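Local coordinates for sister chromatid cohesion protein (Chaetomium thermophilum, PDB 5T8V) that probably loads cohesin onto chromatin as the Scc2-type loader, of which this chain is the C-terminal, HEAT-repeat part, at residues Gln348-Gly353 with Ala566-Glu571; Ala728-Leu733 with Val781-Arg786; Arg1363-Thr1368 with Glu1440-Ala1445; Met434-Val439 with Glu454-Met459. All coordinates share one frame; numbering follows the deposited sequence.

How the interactions relate
The chain is an elongated, almost wholly helical HEAT-repeat solenoid, and the four contacts sample it at separate places. Interaction 1 brings the short helix 350-355 onto helix 556-574, and interaction 4, the hairpin of helices 423-440 and 446-474, is nested in the loop it closes; their centres are about 41 Å apart. Interaction 2 follows, joining helices 723-735 and 773-786, with its centre about 46 Å from that of interaction 4. Interaction 3 comes last, between helices 1364-1387 and 1439-1452 near the C-terminus, with its centre about 92 Å from that of interaction 1. No two touch; each is a local contact, as expected of a solenoid built by successive helix packing.

Interaction 1: Gln348-Gly353 with Ala566-Glu571; sequences QSEAQG and AYRLRE
Glu350 OE2 takes two N-H groups of Arg568 at once, a salt bridge in which a single carboxylate oxygen takes both and NH2 makes the shorter bond, 2.7 Å from OE2 with an N-H...O angle of 159°. The second, from Arg568 NE to the same OE2, is weak at 3.1 Å. OE2 sits at the edge of the guanidinium and practically in its plane, whereas the carboxylate plane is turned 70° against that plane; NH2 reaches OE2 from the syn side, but clearly out of the carboxylate plane. Glu350 gets there with CG anti to its backbone N (chi1 173°) and an extended chain beyond, and the Arg568 chain is likewise extended from CG to NE. Arg568 has a cation-pi partner as well, Trp506, which would help hold the guanidinium in place.

Beside this bridge, the ring of Tyr567 lies against the backbone of the other segment. Glu350 N is 3.8 Å above the plane over the ring centre, and Ser349 C stands over the same face nearer the rim. Glu350 CB meets Tyr567 CD2 at 3.8 Å. The opposite face is covered by Glu571 CG, one helical turn on. Arg570 NH2 hydrogen-bonds Ile347 O, just ahead of residues 348-353.

Ser349 is the N-cap of helix 350-355, its OG accepting from Gln352 N at 3.3 Å. The whole is a serine-capped helix start seated on an aromatic residue and an ion pair of helix 556-574, on the surface of a HEAT-repeat solenoid.

Interaction 2: Ala728-Leu733 with Val781-Arg786; sequences AIANGL and VQTVKR
Helices 723-735 and 773-786 meet where Asn731 and Thr783 have the nearest CA atoms, 5.6 Å apart; the axes pass at 8.7 Å and cross at -59°. From helix 723-735, Asn731 reaches over and gives ND2 to Thr783 O, a bond of 3.1 Å with an N-H...O angle of 149°. CG of Asn731 is anti to the backbone N (chi1 -168°), and the carbonyl oxygen lies nearly in the amide plane. This ties a side chain to the backbone of the last turn of helix 773-786.

Next to this bond, Thr783 CG2 packs on Ala730 CB at 3.7 Å and on Asn731 N. Its hydroxyl is taken up within its own helix, where OG1 bonds Leu779 O. Arg786 crosses Asn731 at a slant: its CG is 3.7 Å from Asn731 ND2, and its CD lies 3.8 Å from Asn731 CB. A bend at chi3 follows, and the guanidinium settles with one face over Ala728, CB standing 4.0 Å above its centre.

Trp756, in the loop after helix 742-755, touches both Ala730 and Thr783. Elsewhere on helix 723-735, Ile729 and Leu733 pack on helix 703-719, while Val781 of the partner helix faces helix 839-852.

Interaction 3: Arg1363-Thr1368 with Glu1440-Ala1445; sequences RLRQLT and ERMVRA
The first turn of helix 1364-1387 packs on the C-terminal helix 1439-1452 in the last part of the solenoid, with Thr1368 and Met1442 at the centre of the contact. The axes approach to 9.1 Å and cross at 49°. Thr1368 OG1 lies between two carbonyl oxygens: Met1442 O across the contact at 2.9 Å and Leu1364 O, one turn back in its own helix, at 3.0 Å. The one hydroxyl proton can serve either of them, and the geometry leaves open which. With OG1 beside its backbone N (chi1 -57°), the threonine puts CG2 anti to that N, where it meets Ala1445 CB at 4.0 Å. An alanine here would probably leave Met1442 O without its hydroxyl neighbour and open a gap against Ala1445.

Met1442 carries the apolar half. Its extended chain runs at about a right angle to Leu1364, whose CD2 touches SD at 3.4 Å and CB at 3.6 Å. Arg1365 lies alongside, pointing the same way, with CG 3.7 Å from the sulphur. At the outer margin Leu1364 CD1 meets Val1443 CG2 at 4.0 Å.

Helix 1291-1319 takes Leu1367 on another side of helix 1364-1387. A threonine hydroxyl within reach of its own helix's carbonyl and a neighbour's, flanked by a leucine-methionine contact, is helix-on-helix packing of the kind from which an alpha-helical HEAT-repeat solenoid is built.

Interaction 4: Met434-Val439 with Glu454-Met459; sequences MMVGLV and ELLGTM
Leu456 points into the groove of a helical hairpin in the HEAT-repeat solenoid, between Met435, Val436 and Val439 of the preceding helix. Helices 423-440 and 446-474 run roughly antiparallel, at 139° between their directions, with axes 10.0 Å apart. The leucine branches divide the work. CD2 meets Val436 CG2 at 3.8 Å, the two side chains crossing at about a right angle, while CD1 lies 4.1 Å from Val439 CG2, the valine and leucine side chains running past one another, oppositely directed. CG itself rests on Met435 CB at 3.8 Å. An alanine in place of Leu456 would probably open a gap among these three residues, leaving Val436 and Val439 without their partner across the groove.

Met435 is bent at chi2 (-54°), the torsion that sets SD. Its methyl CE ends at Leu455 CD1, 4.0 Å away, the two chains meeting at a slant. Met459 approaches more loosely, its CE 4.5 Å from Met435 CG. Helix 610-619 closes one flank, with Ile613 on both Val436 and Leu456.

In helix 446-474 itself, the backbone oxygen of Leu455 takes two donors: Met459 N in the helix ladder and Thr458 OG1, which sits in the carbonyl plane on a lone pair, 2.8 Å from Leu455 O.

Interaction 1: Gln348-Gly353 with Ala566-Glu571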
loop_
_atom_site.group_PDB
_atom_site.type_symbol
_atom_site.label_atom_id
_atom_site.label_comp_id
_atom_site.label_asym_id
_atom_site.label_seq_id
_atom_site.Cartn_x
_atom_site.Cartn_y
_atom_site.Cartn_z
ATOM N N GLN A 348 -57.877 -6.236 15.153
ATOM C CA GLN A 348 -58.194 -4.943 15.749
ATOM C C GLN A 348 -57.924 -4.922 17.249
ATOM O O GLN A 348 -58.317 -3.959 17.919
ATOM C CB GLN A 348 -59.658 -4.560 15.484
ATOM C CG GLN A 348 -59.981 -4.278 14.021
ATOM C CD GLN A 348 -60.209 -5.540 13.210
ATOM O OE1 GLN A 348 -60.230 -6.646 13.751
ATOM N NE2 GLN A 348 -60.379 -5.378 11.903
ATOM N N SER A 349 -57.267 -5.944 17.794
ATOM C CA SER A 349 -56.985 -6.025 19.220
ATOM C C SER A 349 -55.568 -6.536 19.418
ATOM O O SER A 349 -55.096 -7.389 18.661
ATOM C CB SER A 349 -57.984 -6.947 19.932
ATOM O OG SER A 349 -57.978 -8.243 19.358
ATOM N N GLU A 350 -54.889 -6.013 20.442
ATOM C CA GLU A 350 -53.513 -6.426 20.697
ATOM C C GLU A 350 -53.427 -7.904 21.045
ATOM O O GLU A 350 -52.391 -8.536 20.811
ATOM C CB GLU A 350 -52.907 -5.583 21.819
ATOM C CG GLU A 350 -51.525 -6.054 22.255
ATOM C CD GLU A 350 -50.774 -5.014 23.063
ATOM O OE1 GLU A 350 -51.151 -3.823 23.009
ATOM O OE2 GLU A 350 -49.803 -5.387 23.755
ATOM N N ALA A 351 -54.497 -8.473 21.604
ATOM C CA ALA A 351 -54.481 -9.888 21.959
ATOM C C ALA A 351 -54.642 -10.771 20.731
ATOM O O ALA A 351 -53.956 -11.791 20.603
ATOM C CB ALA A 351 -55.581 -10.187 22.978
ATOM N N GLN A 352 -55.538 -10.397 19.815
ATOM C CA GLN A 352 -55.735 -11.185 18.605
ATOM C C GLN A 352 -54.472 -11.251 17.758
ATOM O O GLN A 352 -54.313 -12.192 16.974
ATOM C CB GLN A 352 -56.887 -10.603 17.783
ATOM C CG GLN A 352 -57.273 -11.437 16.566
ATOM C CD GLN A 352 -58.278 -10.737 15.669
ATOM O OE1 GLN A 352 -58.974 -9.815 16.095
ATOM N NE2 GLN A 352 -58.352 -11.170 14.415
ATOM N N GLY A 353 -53.570 -10.277 17.902
ATOM C CA GLY A 353 -52.338 -10.294 17.135
ATOM C C GLY A 353 -51.287 -11.223 17.699
ATOM O O GLY A 353 -50.418 -11.697 16.961
ATOM N N ALA A 566 -46.133 -6.427 15.953
ATOM C CA ALA A 566 -46.734 -6.141 14.657
ATOM C C ALA A 566 -47.953 -5.240 14.811
ATOM O O ALA A 566 -48.062 -4.198 14.148
ATOM C CB ALA A 566 -47.109 -7.448 13.957
ATOM N N TYR A 567 -48.881 -5.619 15.693
ATOM C CA TYR A 567 -50.047 -4.778 15.942
ATOM C C TYR A 567 -49.626 -3.382 16.387
ATOM O O TYR A 567 -50.052 -2.374 15.808
ATOM C CB TYR A 567 -50.947 -5.430 16.993
ATOM C CG TYR A 567 -52.082 -4.542 17.457
ATOM C CD1 TYR A 567 -53.272 -4.474 16.745
ATOM C CD2 TYR A 567 -51.961 -3.768 18.605
ATOM C CE1 TYR A 567 -54.312 -3.662 17.165
ATOM C CE2 TYR A 567 -52.992 -2.953 19.031
ATOM C CZ TYR A 567 -54.166 -2.902 18.308
ATOM O OH TYR A 567 -55.198 -2.092 18.730
ATOM N N ARG A 568 -48.781 -3.309 17.419
ATOM C CA ARG A 568 -48.349 -2.020 17.948
ATOM C C ARG A 568 -47.780 -1.135 16.850
ATOM O O ARG A 568 -48.221 0.004 16.665
ATOM C CB ARG A 568 -47.315 -2.232 19.054
ATOM C CG ARG A 568 -47.871 -2.922 20.284
ATOM C CD ARG A 568 -46.767 -3.367 21.224
ATOM N NE ARG A 568 -47.288 -4.187 22.316
ATOM C CZ ARG A 568 -46.532 -4.852 23.185
ATOM N NH1 ARG A 568 -45.210 -4.805 23.098
ATOM N NH2 ARG A 568 -47.104 -5.570 24.141
ATOM N N LEU A 569 -46.793 -1.642 16.108
ATOM C CA LEU A 569 -46.156 -0.827 15.077
ATOM C C LEU A 569 -47.133 -0.438 13.978
ATOM O O LEU A 569 -47.006 0.646 13.397
ATOM C CB LEU A 569 -44.956 -1.566 14.485
ATOM C CG LEU A 569 -43.611 -1.246 15.145
ATOM C CD1 LEU A 569 -43.195 0.192 14.870
ATOM C CD2 LEU A 569 -43.653 -1.521 16.643
ATOM N N ARG A 570 -48.107 -1.297 13.671
ATOM C CA ARG A 570 -49.134 -0.916 12.708
ATOM C C ARG A 570 -49.918 0.292 13.211
ATOM O O ARG A 570 -50.066 1.298 12.501
ATOM C CB ARG A 570 -50.059 -2.104 12.444
ATOM C CG ARG A 570 -50.930 -1.964 11.202
ATOM C CD ARG A 570 -52.405 -1.901 11.563
ATOM N NE ARG A 570 -52.853 -3.105 12.257
ATOM C CZ ARG A 570 -54.041 -3.237 12.840
ATOM N NH1 ARG A 570 -54.913 -2.236 12.823
ATOM N NH2 ARG A 570 -54.358 -4.372 13.445
ATOM N N GLU A 571 -50.413 0.217 14.451
ATOM C CA GLU A 571 -51.114 1.356 15.038
ATOM C C GLU A 571 -50.234 2.598 15.067
ATOM O O GLU A 571 -50.731 3.718 14.905
ATOM C CB GLU A 571 -51.581 1.014 16.454
ATOM C CG GLU A 571 -52.572 -0.140 16.539
ATOM C CD GLU A 571 -53.962 0.235 16.054
ATOM O OE1 GLU A 571 -54.077 1.115 15.175
ATOM O OE2 GLU A 571 -54.945 -0.349 16.560
#

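Interaction 2: Ala728-Leu733 with Val781-Arg786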
loop_
_atom_site.group_PDB
_atom_site.type_symbol
_atom_site.label_atom_id
_atom_site.label_comp_id
_atom_site.label_asym_id
_atom_site.label_seq_id
_atom_site.Cartn_x
_atom_site.Cartn_y
_atom_site.Cartn_z
ATOM N N ALA A 728 18.738 -10.756 14.615
ATOM C CA ALA A 728 18.375 -10.943 13.211
ATOM C C ALA A 728 18.452 -9.627 12.443
ATOM O O ALA A 728 18.984 -9.574 11.324
ATOM C CB ALA A 728 16.974 -11.545 13.113
ATOM N N ILE A 729 17.913 -8.554 13.029
ATOM C CA ILE A 729 18.026 -7.217 12.446
ATOM C C ILE A 729 19.485 -6.905 12.143
ATOM O O ILE A 729 19.853 -6.574 11.010
ATOM C CB ILE A 729 17.429 -6.159 13.393
ATOM C CG1 ILE A 729 15.981 -6.488 13.790
ATOM C CG2 ILE A 729 17.505 -4.770 12.763
ATOM C CD1 ILE A 729 14.997 -6.440 12.665
ATOM N N ALA A 730 20.338 -7.004 13.166
ATOM C CA ALA A 730 21.741 -6.644 12.998
ATOM C C ALA A 730 22.412 -7.520 11.949
ATOM O O ALA A 730 23.280 -7.051 11.203
ATOM C CB ALA A 730 22.474 -6.752 14.335
ATOM N N ASN A 731 22.025 -8.794 11.875
ATOM C CA ASN A 731 22.620 -9.682 10.884
ATOM C C ASN A 731 22.250 -9.251 9.470
ATOM O O ASN A 731 23.107 -9.231 8.578
ATOM C CB ASN A 731 22.185 -11.125 11.138
ATOM C CG ASN A 731 22.986 -12.123 10.330
ATOM O OD1 ASN A 731 22.768 -12.283 9.129
ATOM N ND2 ASN A 731 23.923 -12.802 10.985
ATOM N N GLY A 732 20.983 -8.894 9.246
ATOM C CA GLY A 732 20.591 -8.405 7.931
ATOM C C GLY A 732 21.262 -7.090 7.580
ATOM O O GLY A 732 21.853 -6.940 6.503
ATOM N N LEU A 733 21.173 -6.112 8.485
ATOM C CA LEU A 733 21.846 -4.834 8.281
ATOM C C LEU A 733 23.303 -5.038 7.898
ATOM O O LEU A 733 23.793 -4.449 6.928
ATOM C CB LEU A 733 21.748 -3.984 9.551
ATOM C CG LEU A 733 20.403 -3.312 9.824
ATOM C CD1 LEU A 733 20.344 -2.808 11.257
ATOM C CD2 LEU A 733 20.176 -2.169 8.853
ATOM N N VAL A 781 27.735 -11.105 19.941
ATOM C CA VAL A 781 28.043 -12.532 19.882
ATOM C C VAL A 781 26.914 -13.285 19.189
ATOM O O VAL A 781 27.147 -14.079 18.270
ATOM C CB VAL A 781 28.303 -13.083 21.297
ATOM C CG1 VAL A 781 28.523 -14.589 21.259
ATOM C CG2 VAL A 781 29.509 -12.397 21.916
ATOM N N GLN A 782 25.674 -13.050 19.621
ATOM C CA GLN A 782 24.537 -13.698 18.979
ATOM C C GLN A 782 24.482 -13.366 17.495
ATOM O O GLN A 782 24.189 -14.237 16.666
ATOM C CB GLN A 782 23.236 -13.280 19.662
ATOM C CG GLN A 782 22.944 -14.018 20.960
ATOM C CD GLN A 782 21.572 -13.691 21.529
ATOM O OE1 GLN A 782 21.433 -13.422 22.722
ATOM N NE2 GLN A 782 20.548 -13.721 20.678
ATOM N N THR A 783 24.770 -12.113 17.137
ATOM C CA THR A 783 24.661 -11.702 15.741
ATOM C C THR A 783 25.682 -12.423 14.866
ATOM O O THR A 783 25.342 -12.899 13.777
ATOM C CB THR A 783 24.827 -10.187 15.625
ATOM O OG1 THR A 783 23.845 -9.533 16.440
ATOM C CG2 THR A 783 24.658 -9.730 14.175
ATOM N N VAL A 784 26.935 -12.516 15.316
ATOM C CA VAL A 784 27.950 -13.179 14.500
ATOM C C VAL A 784 27.732 -14.686 14.502
ATOM O O VAL A 784 27.959 -15.361 13.491
ATOM C CB VAL A 784 29.368 -12.807 14.977
ATOM C CG1 VAL A 784 29.539 -11.293 15.012
ATOM C CG2 VAL A 784 29.674 -13.420 16.340
ATOM N N LYS A 785 27.292 -15.242 15.634
ATOM C CA LYS A 785 26.987 -16.668 15.685
ATOM C C LYS A 785 25.816 -17.016 14.779
ATOM O O LYS A 785 25.723 -18.151 14.298
ATOM C CB LYS A 785 26.688 -17.094 17.123
ATOM C CG LYS A 785 25.957 -18.429 17.245
ATOM C CD LYS A 785 26.225 -19.090 18.590
ATOM C CE LYS A 785 25.282 -20.255 18.854
ATOM N NZ LYS A 785 23.984 -19.813 19.449
ATOM N N ARG A 786 24.927 -16.057 14.527
ATOM C CA ARG A 786 23.734 -16.340 13.738
ATOM C C ARG A 786 24.093 -16.745 12.313
ATOM O O ARG A 786 23.656 -17.794 11.827
ATOM C CB ARG A 786 22.810 -15.121 13.742
ATOM C CG ARG A 786 21.660 -15.211 12.755
ATOM C CD ARG A 786 20.641 -14.108 12.992
ATOM N NE ARG A 786 19.813 -14.377 14.165
ATOM C CZ ARG A 786 18.694 -15.094 14.149
ATOM N NH1 ARG A 786 18.251 -15.627 13.018
ATOM N NH2 ARG A 786 18.011 -15.283 15.270
#

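Interaction 3: Arg1363-Thr1368 with Glu1440-Ala1445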
loop_
_atom_site.group_PDB
_atom_site.type_symbol
_atom_site.label_atom_id
_atom_site.label_comp_id
_atom_site.label_asym_id
_atom_site.label_seq_id
_atom_site.Cartn_x
_atom_site.Cartn_y
_atom_site.Cartn_z
ATOM N N ARG A 1363 16.242 -37.334 -49.350
ATOM C CA ARG A 1363 16.430 -35.892 -49.440
ATOM C C ARG A 1363 15.286 -35.146 -48.763
ATOM O O ARG A 1363 15.460 -34.021 -48.296
ATOM C CB ARG A 1363 16.539 -35.453 -50.901
ATOM C CG ARG A 1363 16.744 -33.956 -51.082
ATOM C CD ARG A 1363 16.846 -33.575 -52.546
ATOM N NE ARG A 1363 17.071 -32.141 -52.720
ATOM C CZ ARG A 1363 18.263 -31.551 -52.671
ATOM N NH1 ARG A 1363 19.359 -32.266 -52.452
ATOM N NH2 ARG A 1363 18.360 -30.239 -52.840
ATOM N N LEU A 1364 14.112 -35.780 -48.728
ATOM C CA LEU A 1364 12.931 -35.168 -48.127
ATOM C C LEU A 1364 13.257 -34.506 -46.790
ATOM O O LEU A 1364 12.880 -33.354 -46.542
ATOM C CB LEU A 1364 11.844 -36.234 -47.959
ATOM C CG LEU A 1364 10.540 -35.821 -47.277
ATOM C CD1 LEU A 1364 9.368 -36.570 -47.890
ATOM C CD2 LEU A 1364 10.602 -36.088 -45.783
ATOM N N ARG A 1365 13.967 -35.225 -45.919
ATOM C CA ARG A 1365 14.342 -34.661 -44.627
ATOM C C ARG A 1365 15.262 -33.458 -44.785
ATOM O O ARG A 1365 15.311 -32.594 -43.904
ATOM C CB ARG A 1365 15.015 -35.727 -43.767
ATOM C CG ARG A 1365 14.087 -36.846 -43.326
ATOM C CD ARG A 1365 14.854 -37.936 -42.600
ATOM N NE ARG A 1365 15.893 -38.518 -43.445
ATOM C CZ ARG A 1365 16.789 -39.406 -43.030
ATOM N NH1 ARG A 1365 16.785 -39.824 -41.770
ATOM N NH2 ARG A 1365 17.695 -39.877 -43.876
ATOM N N GLN A 1366 16.008 -33.390 -45.889
ATOM C CA GLN A 1366 16.875 -32.241 -46.122
ATOM C C GLN A 1366 16.057 -30.971 -46.321
ATOM O O GLN A 1366 16.375 -29.922 -45.748
ATOM C CB GLN A 1366 17.768 -32.505 -47.335
ATOM C CG GLN A 1366 18.928 -31.542 -47.491
ATOM C CD GLN A 1366 19.853 -31.936 -48.627
ATOM O OE1 GLN A 1366 19.401 -32.344 -49.698
ATOM N NE2 GLN A 1366 21.156 -31.822 -48.398
ATOM N N LEU A 1367 14.988 -31.052 -47.118
ATOM C CA LEU A 1367 14.171 -29.877 -47.400
ATOM C C LEU A 1367 13.169 -29.589 -46.293
ATOM O O LEU A 1367 12.742 -28.440 -46.141
ATOM C CB LEU A 1367 13.443 -30.055 -48.731
ATOM C CG LEU A 1367 14.361 -30.274 -49.935
ATOM C CD1 LEU A 1367 13.538 -30.526 -51.181
ATOM C CD2 LEU A 1367 15.295 -29.085 -50.136
ATOM N N THR A 1368 12.770 -30.603 -45.528
ATOM C CA THR A 1368 12.018 -30.342 -44.308
ATOM C C THR A 1368 12.890 -29.606 -43.298
ATOM O O THR A 1368 12.471 -28.599 -42.714
ATOM C CB THR A 1368 11.505 -31.657 -43.729
ATOM O OG1 THR A 1368 10.699 -32.338 -44.701
ATOM C CG2 THR A 1368 10.675 -31.410 -42.457
ATOM N N GLU A 1440 4.318 -37.587 -42.813
ATOM C CA GLU A 1440 3.232 -36.668 -43.131
ATOM C C GLU A 1440 3.598 -35.238 -42.753
ATOM O O GLU A 1440 3.599 -34.338 -43.598
ATOM C CB GLU A 1440 1.952 -37.111 -42.415
ATOM C CG GLU A 1440 0.769 -36.158 -42.587
ATOM C CD GLU A 1440 0.764 -35.018 -41.582
ATOM O OE1 GLU A 1440 1.446 -35.130 -40.541
ATOM O OE2 GLU A 1440 0.077 -34.005 -41.835
ATOM N N ARG A 1441 3.911 -35.010 -41.473
ATOM C CA ARG A 1441 4.253 -33.662 -41.033
ATOM C C ARG A 1441 5.527 -33.165 -41.703
ATOM O O ARG A 1441 5.678 -31.958 -41.927
ATOM C CB ARG A 1441 4.392 -33.621 -39.509
ATOM C CG ARG A 1441 5.588 -34.379 -38.958
ATOM C CD ARG A 1441 5.535 -34.497 -37.439
ATOM N NE ARG A 1441 5.272 -33.215 -36.787
ATOM C CZ ARG A 1441 5.324 -33.017 -35.472
ATOM N NH1 ARG A 1441 5.067 -31.816 -34.974
ATOM N NH2 ARG A 1441 5.642 -34.013 -34.655
ATOM N N MET A 1442 6.450 -34.073 -42.036
ATOM C CA MET A 1442 7.611 -33.675 -42.826
ATOM C C MET A 1442 7.177 -33.037 -44.138
ATOM O O MET A 1442 7.809 -32.087 -44.613
ATOM C CB MET A 1442 8.513 -34.877 -43.109
ATOM C CG MET A 1442 9.193 -35.485 -41.897
ATOM S SD MET A 1442 10.458 -36.669 -42.405
ATOM C CE MET A 1442 10.798 -37.510 -40.861
ATOM N N VAL A 1443 6.101 -33.546 -44.741
ATOM C CA VAL A 1443 5.631 -32.964 -45.995
ATOM C C VAL A 1443 4.788 -31.716 -45.742
ATOM O O VAL A 1443 4.832 -30.767 -46.533
ATOM C CB VAL A 1443 4.855 -34.008 -46.815
ATOM C CG1 VAL A 1443 4.384 -33.408 -48.138
ATOM C CG2 VAL A 1443 5.728 -35.229 -47.073
ATOM N N ARG A 1444 4.008 -31.683 -44.656
ATOM C CA ARG A 1444 3.231 -30.484 -44.356
ATOM C C ARG A 1444 4.134 -29.300 -44.037
ATOM O O ARG A 1444 3.728 -28.149 -44.224
ATOM C CB ARG A 1444 2.269 -30.728 -43.192
ATOM C CG ARG A 1444 1.688 -29.433 -42.625
ATOM C CD ARG A 1444 0.475 -29.657 -41.743
ATOM N NE ARG A 1444 0.767 -30.500 -40.587
ATOM C CZ ARG A 1444 0.039 -30.529 -39.475
ATOM N NH1 ARG A 1444 0.383 -31.334 -38.479
ATOM N NH2 ARG A 1444 -1.028 -29.750 -39.348
ATOM N N ALA A 1445 5.345 -29.555 -43.543
ATOM C CA ALA A 1445 6.295 -28.468 -43.340
ATOM C C ALA A 1445 6.700 -27.851 -44.673
ATOM O O ALA A 1445 6.579 -26.636 -44.872
ATOM C CB ALA A 1445 7.521 -28.979 -42.584
#

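Interaction 4: Met434-Val439 with Glu454-Met459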
loop_
_atom_site.group_PDB
_atom_site.type_symbol
_atom_site.label_atom_id
_atom_site.label_comp_id
_atom_site.label_asym_id
_atom_site.label_seq_id
_atom_site.Cartn_x
_atom_site.Cartn_y
_atom_site.Cartn_z
ATOM N N MET A 434 -24.045 1.086 -5.220
ATOM C CA MET A 434 -23.744 1.515 -6.578
ATOM C C MET A 434 -22.246 1.482 -6.853
ATOM O O MET A 434 -21.819 1.071 -7.939
ATOM C CB MET A 434 -24.306 2.912 -6.812
ATOM C CG MET A 434 -24.173 3.394 -8.244
ATOM S SD MET A 434 -25.241 4.794 -8.596
ATOM C CE MET A 434 -26.855 4.015 -8.517
ATOM N N MET A 435 -21.428 1.911 -5.888
ATOM C CA MET A 435 -19.985 1.917 -6.109
ATOM C C MET A 435 -19.429 0.500 -6.172
ATOM O O MET A 435 -18.608 0.189 -7.043
ATOM C CB MET A 435 -19.286 2.724 -5.015
ATOM C CG MET A 435 -19.689 4.185 -4.992
ATOM S SD MET A 435 -19.475 4.999 -6.587
ATOM C CE MET A 435 -20.745 6.256 -6.496
ATOM N N VAL A 436 -19.857 -0.373 -5.260
ATOM C CA VAL A 436 -19.471 -1.779 -5.352
ATOM C C VAL A 436 -19.838 -2.323 -6.726
ATOM O O VAL A 436 -19.037 -2.996 -7.387
ATOM C CB VAL A 436 -20.130 -2.596 -4.226
ATOM C CG1 VAL A 436 -19.854 -4.087 -4.407
ATOM C CG2 VAL A 436 -19.623 -2.132 -2.872
ATOM N N GLY A 437 -21.058 -2.027 -7.178
ATOM C CA GLY A 437 -21.464 -2.461 -8.505
ATOM C C GLY A 437 -20.520 -1.976 -9.588
ATOM O O GLY A 437 -20.126 -2.739 -10.473
ATOM N N LEU A 438 -20.139 -0.695 -9.530
ATOM C CA LEU A 438 -19.243 -0.149 -10.547
ATOM C C LEU A 438 -17.884 -0.833 -10.512
ATOM O O LEU A 438 -17.267 -1.057 -11.561
ATOM C CB LEU A 438 -19.081 1.361 -10.359
ATOM C CG LEU A 438 -20.272 2.249 -10.739
ATOM C CD1 LEU A 438 -19.971 3.710 -10.424
ATOM C CD2 LEU A 438 -20.642 2.094 -12.211
ATOM N N VAL A 439 -17.399 -1.177 -9.317
ATOM C CA VAL A 439 -16.088 -1.811 -9.211
ATOM C C VAL A 439 -16.144 -3.263 -9.672
ATOM O O VAL A 439 -15.142 -3.803 -10.154
ATOM C CB VAL A 439 -15.563 -1.699 -7.766
ATOM C CG1 VAL A 439 -14.253 -2.465 -7.594
ATOM C CG2 VAL A 439 -15.365 -0.244 -7.392
ATOM N N GLU A 454 -12.388 5.376 -4.399
ATOM C CA GLU A 454 -12.097 6.528 -3.554
ATOM C C GLU A 454 -13.220 6.782 -2.555
ATOM O O GLU A 454 -12.962 7.163 -1.408
ATOM C CB GLU A 454 -11.854 7.756 -4.429
ATOM C CG GLU A 454 -11.630 9.045 -3.658
ATOM C CD GLU A 454 -10.959 10.116 -4.500
ATOM O OE1 GLU A 454 -10.762 9.883 -5.713
ATOM O OE2 GLU A 454 -10.628 11.189 -3.950
ATOM N N LEU A 455 -14.473 6.579 -2.968
ATOM C CA LEU A 455 -15.593 6.797 -2.057
ATOM C C LEU A 455 -15.790 5.617 -1.115
ATOM O O LEU A 455 -16.048 5.808 0.079
ATOM C CB LEU A 455 -16.875 7.061 -2.847
ATOM C CG LEU A 455 -17.015 8.419 -3.544
ATOM C CD1 LEU A 455 -18.409 8.547 -4.130
ATOM C CD2 LEU A 455 -16.730 9.590 -2.607
ATOM N N LEU A 456 -15.684 4.392 -1.633
ATOM C CA LEU A 456 -15.733 3.220 -0.770
ATOM C C LEU A 456 -14.710 3.322 0.349
ATOM O O LEU A 456 -14.929 2.791 1.442
ATOM C CB LEU A 456 -15.506 1.949 -1.593
ATOM C CG LEU A 456 -16.677 1.498 -2.473
ATOM C CD1 LEU A 456 -16.242 0.403 -3.433
ATOM C CD2 LEU A 456 -17.844 1.015 -1.626
ATOM N N GLY A 457 -13.598 4.011 0.103
ATOM C CA GLY A 457 -12.628 4.263 1.150
ATOM C C GLY A 457 -13.184 5.123 2.269
ATOM O O GLY A 457 -13.140 4.731 3.439
ATOM N N THR A 458 -13.713 6.301 1.926
ATOM C CA THR A 458 -14.240 7.195 2.954
ATOM C C THR A 458 -15.389 6.538 3.708
ATOM O O THR A 458 -15.492 6.667 4.934
ATOM C CB THR A 458 -14.696 8.520 2.333
ATOM O OG1 THR A 458 -15.771 8.279 1.423
ATOM C CG2 THR A 458 -13.561 9.190 1.581
ATOM N N MET A 459 -16.265 5.826 2.994
ATOM C CA MET A 459 -17.355 5.123 3.664
ATOM C C MET A 459 -16.812 4.059 4.611
ATOM O O MET A 459 -17.293 3.915 5.744
ATOM C CB MET A 459 -18.295 4.501 2.626
ATOM C CG MET A 459 -19.194 5.518 1.921
ATOM S SD MET A 459 -20.403 4.799 0.779
ATOM C CE MET A 459 -19.323 4.247 -0.527
#